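Local structure of pyridoxine 4-oxidase (Mesorhizobium loti, 4HA6) at residues 17-22 and 496-501; 9-14 and 488-493; 268-273 and 370-375; 260-265 and 376-381. The protein catalyses the FAD-dependent oxidation of pyridoxine at its 4-hydroxymethyl group, as a member of the GMC oxidoreductase family. All coordinates share one frame; numbering follows the deposited sequence. Where two conformers were deposited one is given.

Contact 1 (17-22 and 496-501); sequences AARLSE and IAETFA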
# COMPACT_ATOMS: atom_id res chain seq x y z
N ALA A 17 -10.31 11.28 10.39
CA ALA A 17 -11.61 11.94 10.52
C ALA A 17 -12.40 11.40 11.73
O ALA A 17 -12.93 12.17 12.54
CB ALA A 17 -12.41 11.76 9.24
N ALA A 18 -12.45 10.07 11.85
CA ALA A 18 -13.08 9.45 13.01
C ALA A 18 -12.33 9.79 14.31
O ALA A 18 -12.93 10.30 15.26
CB ALA A 18 -13.15 7.95 12.83
N ARG A 19 -11.03 9.51 14.35
CA ARG A 19 -10.28 9.58 15.60
C ARG A 19 -10.11 11.01 16.15
O ARG A 19 -10.30 11.24 17.35
CB ARG A 19 -8.94 8.83 15.50
CG ARG A 19 -9.13 7.29 15.40
CD ARG A 19 -8.75 6.55 16.68
NE ARG A 19 -9.02 7.35 17.85
CZ ARG A 19 -8.11 7.68 18.76
NH1 ARG A 19 -6.85 7.26 18.64
NH2 ARG A 19 -8.46 8.43 19.79
N LEU A 20 -9.78 11.96 15.28
CA LEU A 20 -9.63 13.35 15.70
C LEU A 20 -10.95 13.90 16.24
O LEU A 20 -10.96 14.58 17.26
CB LEU A 20 -9.07 14.22 14.56
CG LEU A 20 -7.69 13.79 14.06
CD1 LEU A 20 -7.06 14.80 13.10
CD2 LEU A 20 -6.78 13.54 15.23
N SER A 21 -12.06 13.57 15.59
CA SER A 21 -13.36 14.12 15.99
C SER A 21 -13.93 13.48 17.27
O SER A 21 -14.98 13.90 17.75
CB SER A 21 -14.36 14.00 14.85
OG SER A 21 -14.60 12.64 14.55
N GLU A 22 -13.24 12.47 17.80
CA GLU A 22 -13.59 11.92 19.11
C GLU A 22 -13.46 12.99 20.22
O GLU A 22 -14.12 12.90 21.26
CB GLU A 22 -12.75 10.68 19.41
CG GLU A 22 -13.16 9.49 18.56
CD GLU A 22 -12.32 8.26 18.81
OE1 GLU A 22 -11.48 8.28 19.74
OE2 GLU A 22 -12.50 7.26 18.08
N ILE A 496 0.41 4.22 10.99
CA ILE A 496 0.87 5.61 10.92
C ILE A 496 -0.22 6.58 11.32
O ILE A 496 0.01 7.56 12.05
CB ILE A 496 1.37 5.97 9.49
CG1 ILE A 496 2.67 5.24 9.19
CG2 ILE A 496 1.63 7.50 9.37
CD1 ILE A 496 3.13 5.42 7.76
N ALA A 497 -1.43 6.34 10.84
CA ALA A 497 -2.51 7.28 11.13
C ALA A 497 -2.88 7.21 12.62
O ALA A 497 -3.03 8.25 13.27
CB ALA A 497 -3.70 7.02 10.24
N GLU A 498 -3.01 5.99 13.15
CA GLU A 498 -3.36 5.84 14.56
C GLU A 498 -2.31 6.48 15.48
O GLU A 498 -2.67 7.14 16.45
CB GLU A 498 -3.60 4.38 14.94
CG GLU A 498 -3.90 4.13 16.43
CD GLU A 498 -5.16 4.84 16.95
OE1 GLU A 498 -5.26 5.05 18.18
OE2 GLU A 498 -6.06 5.18 16.15
N THR A 499 -1.01 6.31 15.18
CA THR A 499 -0.04 6.93 16.09
C THR A 499 -0.12 8.46 16.01
O THR A 499 0.07 9.15 17.02
CB THR A 499 1.44 6.36 16.04
OG1 THR A 499 2.33 7.29 15.44
CG2 THR A 499 1.55 4.99 15.39
N PHE A 500 -0.44 9.00 14.84
CA PHE A 500 -0.62 10.44 14.77
C PHE A 500 -1.88 10.89 15.52
O PHE A 500 -1.90 11.97 16.10
CB PHE A 500 -0.67 10.94 13.33
CG PHE A 500 -0.92 12.41 13.23
CD1 PHE A 500 -2.21 12.91 13.10
CD2 PHE A 500 0.14 13.30 13.30
CE1 PHE A 500 -2.44 14.27 13.01
CE2 PHE A 500 -0.08 14.66 13.21
CZ PHE A 500 -1.37 15.14 13.07
N ALA A 501 -2.93 10.08 15.49
CA ALA A 501 -4.15 10.45 16.22
C ALA A 501 -3.86 10.49 17.71
O ALA A 501 -4.28 11.40 18.42
CB ALA A 501 -5.27 9.47 15.93
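R19 overlaps E498 and A501 along most of its length: its CB packs on A501 CB at 3.8 Å, its CD passes E498 OE2 at 3.1 Å, and its guanidinium goes on to the carboxylate. The chain bends at chi2 (-107°) and again at chi3, which brings the terminal nitrogens round to the acid instead of carrying them straight past it. E498 lies at the guanidinium edge, the two planes being only 27° apart. NH1 of R19 reaches both oxygens, OE1 at 2.8 Å and OE2 at 3.3 Å; both hydrogen bonds are weak in geometry, but the opposite charges make the pair a salt bridge. Elsewhere on the edge, R19 NH2 meets E22 OE1 at 3.0 Å, from above the carboxylate plane, and NE adds two weak bonds to the same acid. One cation thus serves two anions, while E498 OE1 has a second cation in R502, a sharing that probably balances charge on this otherwise mostly buried surface. Beside the salt bridges, L20 CD2 rests 4.2 Å from A501 CA. Such pairing of the first helix of a dinucleotide-binding domain (11-20) with the C-terminal helix (490-506) is characteristic of the Rossmann-type FAD fold of GMC oxidoreductases.

Contact 2 (9-14 and 488-493); sequences GGSAGS and PIHAAV. With FAD (flavin-adenine dinucleotide), chain B.
H490 presents the edge of its imidazole to S11, whose hydroxyl lies in the ring plane. NE2 of H490 is 2.8 Å from S11 OG, but the N-H points well off the line (123°), so the hydrogen bond is weak. The ring gets there because CG stands opposite the backbone N (chi1 -172°), swinging it off helix 490-506 toward the start of helix 11-20. S11 OG also shares a 2.8 Å hydrogen bond with the ribityl O4' of FAD, either oxygen being a possible donor. With an alanine at H490, the S11 hydroxyl would probably lose the partner that helps fix its rotation beside O4', and a gap would open next to it. One turn along, V493 faces A12, its CG1 4.0 Å from A12 CB and 3.7 Å from O5' of the cofactor.

S11 and A12 belong to a glycine-rich dinucleotide-binding turn that fits the GxGxxG pattern. G10, the N-cap, brings CA within 3.3 Å of FAD O5B, where a side chain would collide. The first helical amides then grip the diphosphate, S11 N bonding to O1A (163°) and A12 N to O1P at 3.1 Å, and the helix start would be expected to favour that negative charge. On the other segment, H490 N donates to flavin O2 at 2.7 Å, while P488 lies where flavin and bound pyridoxamine both touch it.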
# COMPACT_ATOMS: atom_id res chain seq x y z
N GLY A 9 -9.72 11.58 1.90
CA GLY A 9 -10.52 10.66 2.69
C GLY A 9 -10.28 9.19 2.37
O GLY A 9 -11.23 8.44 2.15
N GLY A 10 -9.01 8.79 2.35
CA GLY A 10 -8.65 7.43 1.98
C GLY A 10 -8.46 6.57 3.22
O GLY A 10 -9.24 6.66 4.16
N SER A 11 -7.44 5.73 3.24
CA SER A 11 -7.26 4.85 4.40
C SER A 11 -6.92 5.65 5.65
O SER A 11 -7.65 5.61 6.63
CB SER A 11 -6.19 3.81 4.13
OG SER A 11 -6.58 3.02 3.02
N ALA A 12 -5.83 6.42 5.58
CA ALA A 12 -5.37 7.26 6.69
C ALA A 12 -6.36 8.37 7.03
O ALA A 12 -6.58 8.69 8.21
CB ALA A 12 -4.02 7.88 6.34
N GLY A 13 -6.92 9.00 5.99
CA GLY A 13 -7.89 10.06 6.18
C GLY A 13 -9.16 9.59 6.86
O GLY A 13 -9.69 10.28 7.72
N SER A 14 -9.67 8.42 6.47
CA SER A 14 -10.92 7.92 7.07
C SER A 14 -10.71 7.68 8.56
O SER A 14 -11.55 8.09 9.37
CB SER A 14 -11.39 6.64 6.38
OG SER A 14 -11.70 6.88 5.03
N PRO A 488 2.27 -6.25 1.92
CA PRO A 488 1.31 -5.17 1.71
C PRO A 488 1.30 -4.14 2.85
O PRO A 488 1.43 -4.50 4.03
CB PRO A 488 -0.03 -5.94 1.62
CG PRO A 488 0.36 -7.27 1.06
CD PRO A 488 1.67 -7.59 1.74
N ILE A 489 1.14 -2.87 2.49
CA ILE A 489 1.41 -1.76 3.40
C ILE A 489 0.19 -1.11 4.08
O ILE A 489 0.36 -0.14 4.83
CB ILE A 489 2.13 -0.62 2.65
CG1 ILE A 489 1.23 -0.05 1.54
CG2 ILE A 489 3.47 -1.11 2.08
CD1 ILE A 489 1.87 1.13 0.80
N HIS A 490 -1.01 -1.59 3.81
CA HIS A 490 -2.20 -0.92 4.36
C HIS A 490 -2.17 -0.92 5.89
O HIS A 490 -2.49 0.10 6.52
CB HIS A 490 -3.48 -1.55 3.80
CG HIS A 490 -4.74 -0.82 4.15
ND1 HIS A 490 -5.79 -1.43 4.80
CD2 HIS A 490 -5.12 0.46 3.92
CE1 HIS A 490 -6.78 -0.56 4.95
NE2 HIS A 490 -6.40 0.59 4.43
N ALA A 491 -1.76 -2.03 6.50
CA ALA A 491 -1.73 -2.09 7.97
C ALA A 491 -0.81 -0.98 8.50
O ALA A 491 -1.11 -0.31 9.49
CB ALA A 491 -1.23 -3.45 8.45
N ALA A 492 0.32 -0.81 7.82
CA ALA A 492 1.31 0.20 8.19
C ALA A 492 0.79 1.62 8.04
O ALA A 492 1.05 2.49 8.88
CB ALA A 492 2.59 0.03 7.36
N VAL A 493 0.07 1.88 6.95
CA VAL A 493 -0.52 3.21 6.75
C VAL A 493 -1.50 3.49 7.89
O VAL A 493 -1.59 4.62 8.40
CB VAL A 493 -1.29 3.30 5.42
CG1 VAL A 493 -1.93 4.67 5.26
CG2 VAL A 493 -0.38 2.99 4.23
PA FAD B . -5.22 6.41 -0.16
O1A FAD B . -5.98 5.35 0.63
O2A FAD B . -4.93 6.16 -1.61
O5B FAD B . -6.06 7.79 -0.00
C5B FAD B . -5.83 8.96 -0.77
C4B FAD B . -7.16 9.69 -0.80
O4B FAD B . -7.00 11.10 -0.95
C3B FAD B . -8.01 9.22 -1.98
O3B FAD B . -9.33 9.00 -1.46
C2B FAD B . -7.98 10.38 -2.97
O2B FAD B . -9.20 10.45 -3.73
C1B FAD B . -7.80 11.59 -2.05
N9A FAD B . -7.07 12.74 -2.66
C8A FAD B . -5.95 12.69 -3.41
N7A FAD B . -5.56 13.94 -3.77
C5A FAD B . -6.43 14.83 -3.23
C6A FAD B . -6.59 16.31 -3.22
N6A FAD B . -5.70 17.12 -3.87
N1A FAD B . -7.65 16.82 -2.53
C2A FAD B . -8.52 16.03 -1.87
N3A FAD B . -8.43 14.68 -1.85
C4A FAD B . -7.42 14.03 -2.50
N1 FAD B . -2.57 -2.90 0.77
C2 FAD B . -2.61 -3.95 1.61
O2 FAD B . -2.05 -3.84 2.73
N3 FAD B . -3.21 -5.11 1.29
C4 FAD B . -3.82 -5.30 0.11
O4 FAD B . -4.36 -6.39 -0.19
C4X FAD B . -3.82 -4.18 -0.87
N5 FAD B . -4.40 -4.29 -2.08
C5X FAD B . -4.39 -3.25 -2.95
C6 FAD B . -5.00 -3.36 -4.20
C7 FAD B . -5.01 -2.29 -5.09
C7M FAD B . -5.68 -2.43 -6.43
C8 FAD B . -4.36 -1.01 -4.70
C8M FAD B . -4.36 0.15 -5.66
C9 FAD B . -3.75 -0.88 -3.45
C9A FAD B . -3.74 -1.96 -2.57
N10 FAD B . -3.13 -1.84 -1.32
C10 FAD B . -3.15 -2.94 -0.44
C1' FAD B . -2.47 -0.59 -0.93
C2' FAD B . -3.27 0.22 0.08
O2' FAD B . -4.65 0.28 -0.32
C3' FAD B . -2.66 1.62 0.11
O3' FAD B . -1.25 1.49 0.34
C4' FAD B . -3.29 2.47 1.20
O4' FAD B . -4.71 2.52 0.97
C5' FAD B . -2.69 3.89 1.22
O5' FAD B . -3.59 4.74 1.93
P FAD B . -3.31 6.31 1.98
O1P FAD B . -4.14 6.96 3.08
O2P FAD B . -1.81 6.56 1.95
O3P FAD B . -3.84 6.80 0.55

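Contact 3 (268-273 and 370-375); sequences HDVLDA and SVRISG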
# COMPACT_ATOMS: atom_id res chain seq x y z
N HIS A 268 13.26 23.14 -5.91
CA HIS A 268 13.19 24.44 -6.60
C HIS A 268 13.27 24.20 -8.09
O HIS A 268 12.52 24.81 -8.87
CB HIS A 268 14.36 25.32 -6.13
CG HIS A 268 14.31 26.75 -6.59
ND1 HIS A 268 15.25 27.68 -6.20
CD2 HIS A 268 13.44 27.40 -7.40
CE1 HIS A 268 14.97 28.85 -6.76
NE2 HIS A 268 13.88 28.71 -7.49
N ASP A 269 14.14 23.28 -8.50
CA ASP A 269 14.36 23.06 -9.92
C ASP A 269 13.17 22.35 -10.56
O ASP A 269 12.74 22.70 -11.66
CB ASP A 269 15.70 22.35 -10.17
CG ASP A 269 15.82 20.99 -9.46
OD1 ASP A 269 16.66 20.19 -9.93
OD2 ASP A 269 15.10 20.72 -8.47
N VAL A 270 12.63 21.36 -9.86
CA VAL A 270 11.39 20.71 -10.30
C VAL A 270 10.22 21.70 -10.42
O VAL A 270 9.43 21.64 -11.37
CB VAL A 270 11.02 19.54 -9.34
CG1 VAL A 270 9.59 19.11 -9.52
CG2 VAL A 270 11.96 18.39 -9.55
N LEU A 271 10.10 22.61 -9.46
CA LEU A 271 8.97 23.55 -9.49
C LEU A 271 9.16 24.54 -10.64
O LEU A 271 8.19 24.87 -11.36
CB LEU A 271 8.82 24.29 -8.16
CG LEU A 271 8.64 23.46 -6.89
CD1 LEU A 271 8.67 24.37 -5.67
CD2 LEU A 271 7.36 22.70 -6.93
N ASP A 272 10.40 25.00 -10.81
CA ASP A 272 10.73 25.88 -11.94
C ASP A 272 10.22 25.24 -13.24
O ASP A 272 9.44 25.84 -13.96
CB ASP A 272 12.26 26.10 -12.04
CG ASP A 272 12.74 27.32 -11.26
OD1 ASP A 272 11.93 27.95 -10.55
OD2 ASP A 272 13.95 27.63 -11.36
N ALA A 273 10.66 24.01 -13.50
CA ALA A 273 10.32 23.29 -14.73
C ALA A 273 8.82 23.04 -14.86
O ALA A 273 8.32 22.80 -15.95
CB ALA A 273 11.07 21.98 -14.79
N SER A 370 11.04 8.53 -8.16
CA SER A 370 10.59 9.89 -7.84
C SER A 370 9.27 10.19 -8.50
O SER A 370 8.90 9.55 -9.49
CB SER A 370 11.63 10.91 -8.30
OG SER A 370 11.71 10.95 -9.73
N VAL A 371 8.53 11.14 -7.91
CA VAL A 371 7.33 11.71 -8.53
C VAL A 371 7.55 13.22 -8.60
O VAL A 371 7.98 13.84 -7.61
CB VAL A 371 6.07 11.46 -7.69
CG1 VAL A 371 4.82 11.81 -8.50
CG2 VAL A 371 6.00 10.02 -7.23
N ARG A 372 7.26 13.80 -9.76
CA ARG A 372 7.40 15.25 -10.01
C ARG A 372 6.12 15.76 -10.64
O ARG A 372 5.54 15.07 -11.48
CB ARG A 372 8.51 15.51 -11.03
CG ARG A 372 9.93 15.38 -10.53
CD ARG A 372 10.92 15.61 -11.69
NE ARG A 372 11.19 14.39 -12.45
CZ ARG A 372 11.21 14.31 -13.78
NH1 ARG A 372 10.96 15.37 -14.53
NH2 ARG A 372 11.47 13.15 -14.36
N ILE A 373 5.67 16.96 -10.28
CA ILE A 373 4.55 17.57 -11.00
C ILE A 373 5.05 18.00 -12.38
O ILE A 373 6.23 18.41 -12.51
CB ILE A 373 3.97 18.80 -10.26
CG1 ILE A 373 5.07 19.81 -9.91
CG2 ILE A 373 3.20 18.38 -8.99
CD1 ILE A 373 4.53 21.17 -9.44
N SER A 374 4.19 17.92 -13.39
CA SER A 374 4.56 18.39 -14.74
C SER A 374 4.13 19.84 -15.00
O SER A 374 4.60 20.50 -15.94
CB SER A 374 3.98 17.46 -15.83
OG SER A 374 2.56 17.54 -15.89
N GLY A 375 3.22 20.35 -14.18
CA GLY A 375 2.75 21.72 -14.34
C GLY A 375 1.99 22.10 -13.08
O GLY A 375 1.90 21.30 -12.15
O HOH W 1 8.81 19.49 -13.22
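R372 lays its aliphatic stem across V270, and its path can be followed outward. CB lies 4.1 Å from V270 CG1; CG sits nearly evenly between the two methyls, 3.9 Å from CG1 and 3.8 Å from CG2; CD comes closest, 3.7 Å from CG2. The two side chains cross at about a right angle, and the valine's two methyls lie one after the other along the arginine stem, CG1 over CB and CG, CG2 over CG and CD. At chi3 (-86°) the arginine bends away, and because it was modelled in two conformers its tip is doubtful. An alanine in place of V270 would remove both methyls and is likely to leave the R372 stem without its apolar support. Deeper in, L271 meets I373 through CD2 and CD1, 4.1 Å apart, with M261 of helix 252-262 packing on both residues and on V270. Between the backbones a water donates to V270 O and to I373 O, 2.9 Å from each, bridging two backbone carbonyls that both reach the same water. Helix 268-273 is thereby fitted against segment 370-375, whose strand pairs with strand 383-385. No direct hydrogen bond or salt bridge spans the two segments, so their attachment rests on dispersion forces between alkyl groups and on a single water bridge.

Contact 4 (260-265 and 376-381); sequences LMRSGI and PELGDR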
# COMPACT_ATOMS: atom_id res chain seq x y z
N LEU A 260 1.90 19.43 -2.35
CA LEU A 260 2.98 20.27 -1.82
C LEU A 260 3.71 21.02 -2.94
O LEU A 260 3.97 22.23 -2.82
CB LEU A 260 3.94 19.44 -0.95
CG LEU A 260 3.33 18.85 0.33
CD1 LEU A 260 4.26 17.85 0.98
CD2 LEU A 260 2.94 19.95 1.33
N MET A 261 3.99 20.33 -4.05
CA MET A 261 4.67 20.98 -5.17
C MET A 261 3.82 22.07 -5.84
O MET A 261 4.31 23.18 -6.10
CB MET A 261 5.19 19.94 -6.17
CG MET A 261 6.25 18.99 -5.59
SD MET A 261 6.93 17.83 -6.82
CE MET A 261 5.80 16.42 -6.69
N ARG A 262 2.54 21.76 -6.09
CA ARG A 262 1.59 22.77 -6.59
C ARG A 262 1.54 24.01 -5.70
O ARG A 262 1.24 25.11 -6.18
CB ARG A 262 0.17 22.18 -6.74
CG ARG A 262 -0.05 21.33 -8.00
CD ARG A 262 -1.54 21.04 -8.26
NE ARG A 262 -2.28 20.68 -7.05
CZ ARG A 262 -2.48 19.43 -6.62
NH1 ARG A 262 -2.00 18.40 -7.31
NH2 ARG A 262 -3.16 19.21 -5.50
N SER A 263 1.84 23.84 -4.41
CA SER A 263 1.80 24.92 -3.43
C SER A 263 3.14 25.63 -3.34
O SER A 263 3.31 26.53 -2.52
CB SER A 263 1.40 24.40 -2.05
OG SER A 263 0.16 23.72 -2.09
N GLY A 264 4.09 25.22 -4.18
CA GLY A 264 5.39 25.86 -4.20
C GLY A 264 6.29 25.32 -3.11
O GLY A 264 7.26 25.97 -2.73
N ILE A 265 5.97 24.12 -2.61
CA ILE A 265 6.81 23.48 -1.60
C ILE A 265 7.41 22.22 -2.21
O ILE A 265 6.68 21.28 -2.56
CB ILE A 265 5.98 23.12 -0.35
CG1 ILE A 265 5.35 24.38 0.27
CG2 ILE A 265 6.84 22.42 0.67
CD1 ILE A 265 4.46 24.07 1.48
N PRO A 376 1.44 23.33 -13.05
CA PRO A 376 0.74 23.77 -11.84
C PRO A 376 -0.68 23.19 -11.70
O PRO A 376 -1.25 23.27 -10.61
CB PRO A 376 0.64 25.30 -12.02
CG PRO A 376 1.36 25.63 -13.34
CD PRO A 376 1.45 24.35 -14.11
N GLU A 377 -1.26 22.64 -12.77
CA GLU A 377 -2.72 22.40 -12.75
C GLU A 377 -3.12 21.02 -12.24
O GLU A 377 -2.35 20.06 -12.34
CB GLU A 377 -3.32 22.64 -14.14
CG GLU A 377 -2.86 23.95 -14.78
CD GLU A 377 -3.27 25.18 -13.98
OE1 GLU A 377 -4.16 25.07 -13.11
OE2 GLU A 377 -2.70 26.26 -14.21
N LEU A 378 -4.34 20.92 -11.71
CA LEU A 378 -4.87 19.63 -11.28
C LEU A 378 -4.81 18.63 -12.43
O LEU A 378 -4.56 17.44 -12.23
CB LEU A 378 -6.30 19.77 -10.77
CG LEU A 378 -6.46 20.49 -9.44
CD1 LEU A 378 -7.93 20.77 -9.13
CD2 LEU A 378 -5.80 19.70 -8.30
N GLY A 379 -5.01 19.11 -13.65
CA GLY A 379 -5.09 18.22 -14.81
C GLY A 379 -3.76 17.85 -15.44
O GLY A 379 -3.73 17.02 -16.36
N ASP A 380 -2.66 18.45 -14.97
CA ASP A 380 -1.33 18.14 -15.50
C ASP A 380 -0.85 16.82 -14.90
O ASP A 380 -0.71 16.71 -13.67
CB ASP A 380 -0.33 19.24 -15.13
CG ASP A 380 -0.66 20.56 -15.77
OD1 ASP A 380 -0.31 21.62 -15.19
OD2 ASP A 380 -1.27 20.54 -16.85
N ARG A 381 -0.58 15.83 -15.74
CA ARG A 381 -0.28 14.50 -15.23
C ARG A 381 1.05 14.45 -14.48
O ARG A 381 1.98 15.21 -14.78
CB ARG A 381 -0.32 13.46 -16.35
CG ARG A 381 0.63 13.74 -17.47
CD ARG A 381 1.73 12.71 -17.51
NE ARG A 381 2.82 13.12 -18.39
CZ ARG A 381 3.91 12.39 -18.61
NH1 ARG A 381 4.04 11.20 -18.03
NH2 ARG A 381 4.87 12.84 -19.42
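Helix 252-262 runs out beside the loop 376-381, with R262 CA only 5.4 Å from P376 CA, and ends in a Schellman motif in which G264, at positive phi (82°), lets I265 N bond back to L260 O. The loop is itself a type I turn from E377 to D380, closed by D380 N to E377 O and braced by D380 OD1, which accepts from E377 N at 2.8 Å, the donor standing above the carboxylate plane.

R262 carries the contact. Its methylenes run past the P376 carbonyl, CG 3.5 Å and CD 3.3 Å from P376 O, and a bend at chi3 (-42°) then turns the guanidinium so that one face meets L378. There CD2 of L378 sits over the centre of that face, 3.7 Å from CZ, the two side chains crossing at about 90°. This apolar lid uses the face and leaves the N-H groups to polar partners: NE donates to R219 O, NH2 more weakly to V218 O. L378 also touches R217, so the loop leans on the start of strand 217-224 as well as on the arginine.

The arginine belongs to the FAD pocket: R262 touches the cofactor, and V218 O also hydrogen-bonds to FAD, which places this packing at the wall of the FAD-binding site of a GMC oxidoreductase.

Overall arrangement
The eight segments follow the chain as 9-14, 17-22, 260-265, 268-273, 370-375, 376-381, 488-493 and 496-501. Contacts 1 and 2, with centres 12 Å apart, are successive levels of one helix pair, 11-20 with 490-506, and touch where A497 meets A12. Contacts 3 and 4, only 8 Å apart, join helices 252-262 and 268-273 to strand 370-372 and the loop after it; S374 OG and R381 O link them, and contact 3 is nested within contact 4. The two pairs lie about 23 to 31 Å apart, centre to centre, without touching. Nesting of the second pair inside the first is consistent with widely separated parts of the chain building one FAD-binding region, touched by the cofactor at contacts 2 and 4.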